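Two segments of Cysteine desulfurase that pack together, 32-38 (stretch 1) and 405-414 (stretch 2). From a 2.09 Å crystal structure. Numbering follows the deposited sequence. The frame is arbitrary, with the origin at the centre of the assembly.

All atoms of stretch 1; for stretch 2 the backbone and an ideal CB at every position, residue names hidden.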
# COMPACT_ATOMS: atom_id res chain seq x y z
N LYS A 32 -30.86 8.98 14.96
CA LYS A 32 -31.27 8.80 13.55
C LYS A 32 -30.32 7.83 12.80
O LYS A 32 -29.08 7.84 13.01
CB LYS A 32 -31.30 10.13 12.84
CG LYS A 32 -32.22 11.11 13.52
CD LYS A 32 -32.44 12.31 12.67
CE LYS A 32 -33.46 13.25 13.31
NZ LYS A 32 -33.98 14.10 12.20
N ARG A 33 -30.89 7.00 11.93
CA ARG A 33 -30.08 6.06 11.20
C ARG A 33 -29.08 6.81 10.31
O ARG A 33 -29.32 7.95 9.84
CB ARG A 33 -30.94 5.10 10.36
CG ARG A 33 -31.54 5.75 9.13
CD ARG A 33 -32.47 4.83 8.34
NE ARG A 33 -33.00 5.54 7.17
CZ ARG A 33 -32.40 5.65 6.00
NH1 ARG A 33 -31.22 5.03 5.78
NH2 ARG A 33 -32.96 6.37 5.02
N LEU A 34 -27.96 6.13 10.11
CA LEU A 34 -26.88 6.63 9.27
C LEU A 34 -27.37 6.71 7.86
O LEU A 34 -27.84 5.75 7.28
CB LEU A 34 -25.63 5.71 9.37
CG LEU A 34 -24.55 6.02 8.31
CD1 LEU A 34 -23.97 7.43 8.53
CD2 LEU A 34 -23.46 4.95 8.33
N VAL A 35 -27.29 7.90 7.30
CA VAL A 35 -27.55 8.10 5.91
C VAL A 35 -26.19 8.46 5.24
O VAL A 35 -25.78 9.61 5.24
CB VAL A 35 -28.62 9.20 5.69
CG1 VAL A 35 -28.73 9.52 4.22
CG2 VAL A 35 -29.99 8.70 6.18
N TYR A 36 -25.55 7.48 4.62
CA TYR A 36 -24.13 7.65 4.18
C TYR A 36 -24.08 8.15 2.76
O TYR A 36 -24.32 7.39 1.82
CB TYR A 36 -23.33 6.36 4.34
CG TYR A 36 -21.85 6.55 4.08
CD1 TYR A 36 -21.01 7.04 5.06
CD2 TYR A 36 -21.30 6.31 2.85
CE1 TYR A 36 -19.67 7.27 4.83
CE2 TYR A 36 -19.92 6.45 2.62
CZ TYR A 36 -19.13 6.95 3.60
OH TYR A 36 -17.78 7.11 3.39
N LEU A 37 -23.79 9.44 2.63
CA LEU A 37 -23.68 10.10 1.32
C LEU A 37 -22.28 10.73 1.06
O LEU A 37 -22.17 11.79 0.38
CB LEU A 37 -24.79 11.16 1.13
CG LEU A 37 -26.23 10.62 1.22
CD1 LEU A 37 -27.20 11.78 1.16
CD2 LEU A 37 -26.55 9.68 0.07
N ASP A 38 -21.24 10.05 1.55
CA ASP A 38 -19.84 10.48 1.30
C ASP A 38 -19.08 9.37 0.55
O ASP A 38 -17.88 9.15 0.74
CB ASP A 38 -19.15 10.76 2.61
CG ASP A 38 -17.86 11.56 2.43
OD1 ASP A 38 -17.74 12.27 1.37
OD2 ASP A 38 -17.04 11.51 3.38
N UNK A 405 -27.39 2.92 -1.14
CA UNK A 405 -28.24 4.09 -0.90
C UNK A 405 -29.65 3.90 -1.49
O UNK A 405 -29.87 3.07 -2.37
CB UNK A 405 -27.59 5.34 -1.50
N UNK A 406 -30.60 4.68 -0.98
CA UNK A 406 -32.02 4.61 -1.38
C UNK A 406 -32.56 5.99 -1.71
O UNK A 406 -31.93 7.02 -1.43
CB UNK A 406 -32.86 3.98 -0.27
N UNK A 407 -33.73 6.02 -2.33
CA UNK A 407 -34.39 7.29 -2.53
C UNK A 407 -34.79 7.91 -1.24
O UNK A 407 -34.74 9.11 -1.09
CB UNK A 407 -35.62 7.13 -3.43
N UNK A 408 -35.15 7.09 -0.26
CA UNK A 408 -35.40 7.63 1.06
C UNK A 408 -34.20 8.37 1.70
O UNK A 408 -34.38 9.43 2.33
CB UNK A 408 -35.84 6.49 1.98
N UNK A 409 -32.98 7.81 1.53
CA UNK A 409 -31.75 8.50 1.96
C UNK A 409 -31.70 9.89 1.39
O UNK A 409 -31.41 10.87 2.07
CB UNK A 409 -30.50 7.72 1.54
N UNK A 410 -31.94 9.98 0.11
CA UNK A 410 -31.94 11.25 -0.56
C UNK A 410 -33.03 12.22 0.03
O UNK A 410 -32.74 13.43 0.27
CB UNK A 410 -32.16 11.02 -2.06
N UNK A 411 -34.22 11.67 0.30
CA UNK A 411 -35.32 12.47 0.92
C UNK A 411 -34.92 12.99 2.31
O UNK A 411 -35.26 14.12 2.67
CB UNK A 411 -36.59 11.63 1.04
N UNK A 412 -34.19 12.19 3.08
CA UNK A 412 -33.62 12.72 4.31
C UNK A 412 -32.64 13.87 4.08
O UNK A 412 -32.67 14.87 4.84
CB UNK A 412 -32.91 11.60 5.07
N UNK A 413 -31.78 13.76 3.05
CA UNK A 413 -30.84 14.84 2.74
C UNK A 413 -31.65 16.12 2.47
O UNK A 413 -31.32 17.19 2.99
CB UNK A 413 -29.96 14.48 1.54
N UNK A 414 -32.69 16.01 1.65
CA UNK A 414 -33.51 17.18 1.22
C UNK A 414 -34.20 17.82 2.44
O UNK A 414 -34.13 19.05 2.62
CB UNK A 414 -34.56 16.76 0.19

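Position 405 precedes the helix in an extended conformation (phi/psi -87/159), and its CB points toward stretch 1, 4.7 Å from Leu 37 CD2 and 5.1 Å from Tyr 36 O. A short apolar group could rest on the leucine, whereas a longer donor could also satisfy the carbonyl; Asn or Gln are plausible for that, while Ser or Thr would stop short of it. The residue is Asn 405, whose ND2 donates to Tyr 36 O at 2.9 Å and lies 3.7 Å from Leu 37 CD2.

At 406, extended angles (-130/167) give way to helical ones at 407, and CB points sideways with nothing of stretch 1 within 5.5 Å. This is a classic N-cap setting, favouring Ser, Thr, Asp or Asn. Thr 406 fills it: its OG1 accepts from the backbone N of position 409 at 2.9 Å. Position 407, out of reach of stretch 1, sets few demands and holds Lys 407.

At 408 CB points sideways, yet lies 4.2 Å from Arg 33 NH2. The positive charge favours Glu or Asp, though a neutral polar chain could also serve. Glu 408, extended with chi1 and chi2 both t, brings its OE2 to 3.1 Å from Arg 33 NH2, a salt bridge whose hydrogen bond is weak. Water 1 reinforces the link, donating to Glu 408 OE2 (2.7 Å) and accepting from Arg 33 NE (3.1 Å).

Position 409 faces stretch 1 most intimately: its CB is 3.7 Å from Val 35 CG1 and 4.5 Å from Arg 33 NH2. A small apolar residue would suit the valine, but the nearby guanidinium argues for a short acid. Asp 409 packs its CB on the valine while OD1, near the guanidinium plane, accepts from both Arg 33 NH1 and Arg 33 NH2, each at 2.8 Å. Its other oxygen, OD2, turns to its own stretch, accepting from Asn 405 ND2 (3.1 Å) and Thr 406 N (3.0 Å), so one carboxylate ties the arginine to the start of the helix.

The CB at 410 points away and 411 is out of reach; stretch 1 selects little at either, and they are Ile 410 and Asp 411.

One turn beyond 408, the CB of 412 points toward Val 35 CG2, 4.3 Å away, inviting Val, Ile, Leu or Ala. Val 412 (chi1 t) sets its CG1 4.3 Å from Val 35 CG2.

At 413 CB points sideways, 3.9 Å from Leu 37 CD1, so an aliphatic residue fits. Leu 413 meets that methyl through its CB. Position 414, out of reach, is Ile 414.

Stretch 2 405-414: NTKEDIDVLI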
# COMPACT_ATOMS: atom_id res chain seq x y z
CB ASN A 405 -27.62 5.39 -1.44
CG ASN A 405 -26.42 5.86 -0.62
OD1 ASN A 405 -25.33 6.07 -1.19
ND2 ASN A 405 -26.59 6.02 0.72
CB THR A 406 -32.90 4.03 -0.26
OG1 THR A 406 -32.95 4.95 0.85
CG2 THR A 406 -32.39 2.65 0.19
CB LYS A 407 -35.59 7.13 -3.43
CG LYS A 407 -35.15 7.02 -4.87
CD LYS A 407 -36.34 6.75 -5.76
CE LYS A 407 -35.99 6.99 -7.21
NZ LYS A 407 -36.63 5.89 -7.97
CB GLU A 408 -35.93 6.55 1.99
CG GLU A 408 -36.21 7.15 3.35
CD GLU A 408 -36.73 6.15 4.36
OE1 GLU A 408 -37.95 5.86 4.31
OE2 GLU A 408 -35.94 5.70 5.22
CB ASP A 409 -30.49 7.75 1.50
CG ASP A 409 -30.27 6.44 2.21
OD1 ASP A 409 -30.72 6.28 3.37
OD2 ASP A 409 -29.52 5.57 1.64
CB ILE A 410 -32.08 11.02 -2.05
CG1 ILE A 410 -30.80 10.35 -2.57
CG2 ILE A 410 -32.29 12.32 -2.80
CD1 ILE A 410 -30.84 9.89 -4.00
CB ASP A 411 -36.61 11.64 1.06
CG ASP A 411 -37.25 11.31 -0.28
OD1 ASP A 411 -36.93 11.95 -1.26
OD2 ASP A 411 -38.11 10.43 -0.37
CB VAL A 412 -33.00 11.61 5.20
CG1 VAL A 412 -32.42 12.18 6.50
CG2 VAL A 412 -34.04 10.55 5.50
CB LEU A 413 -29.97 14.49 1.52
CG LEU A 413 -29.20 15.66 0.91
CD1 LEU A 413 -28.18 16.19 1.90
CD2 LEU A 413 -28.53 15.31 -0.39
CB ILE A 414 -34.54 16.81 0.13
CG1 ILE A 414 -33.83 16.33 -1.16
CG2 ILE A 414 -35.45 17.98 -0.24
CD1 ILE A 414 -32.95 17.32 -1.89
O HOH W 1 -35.30 7.55 7.07
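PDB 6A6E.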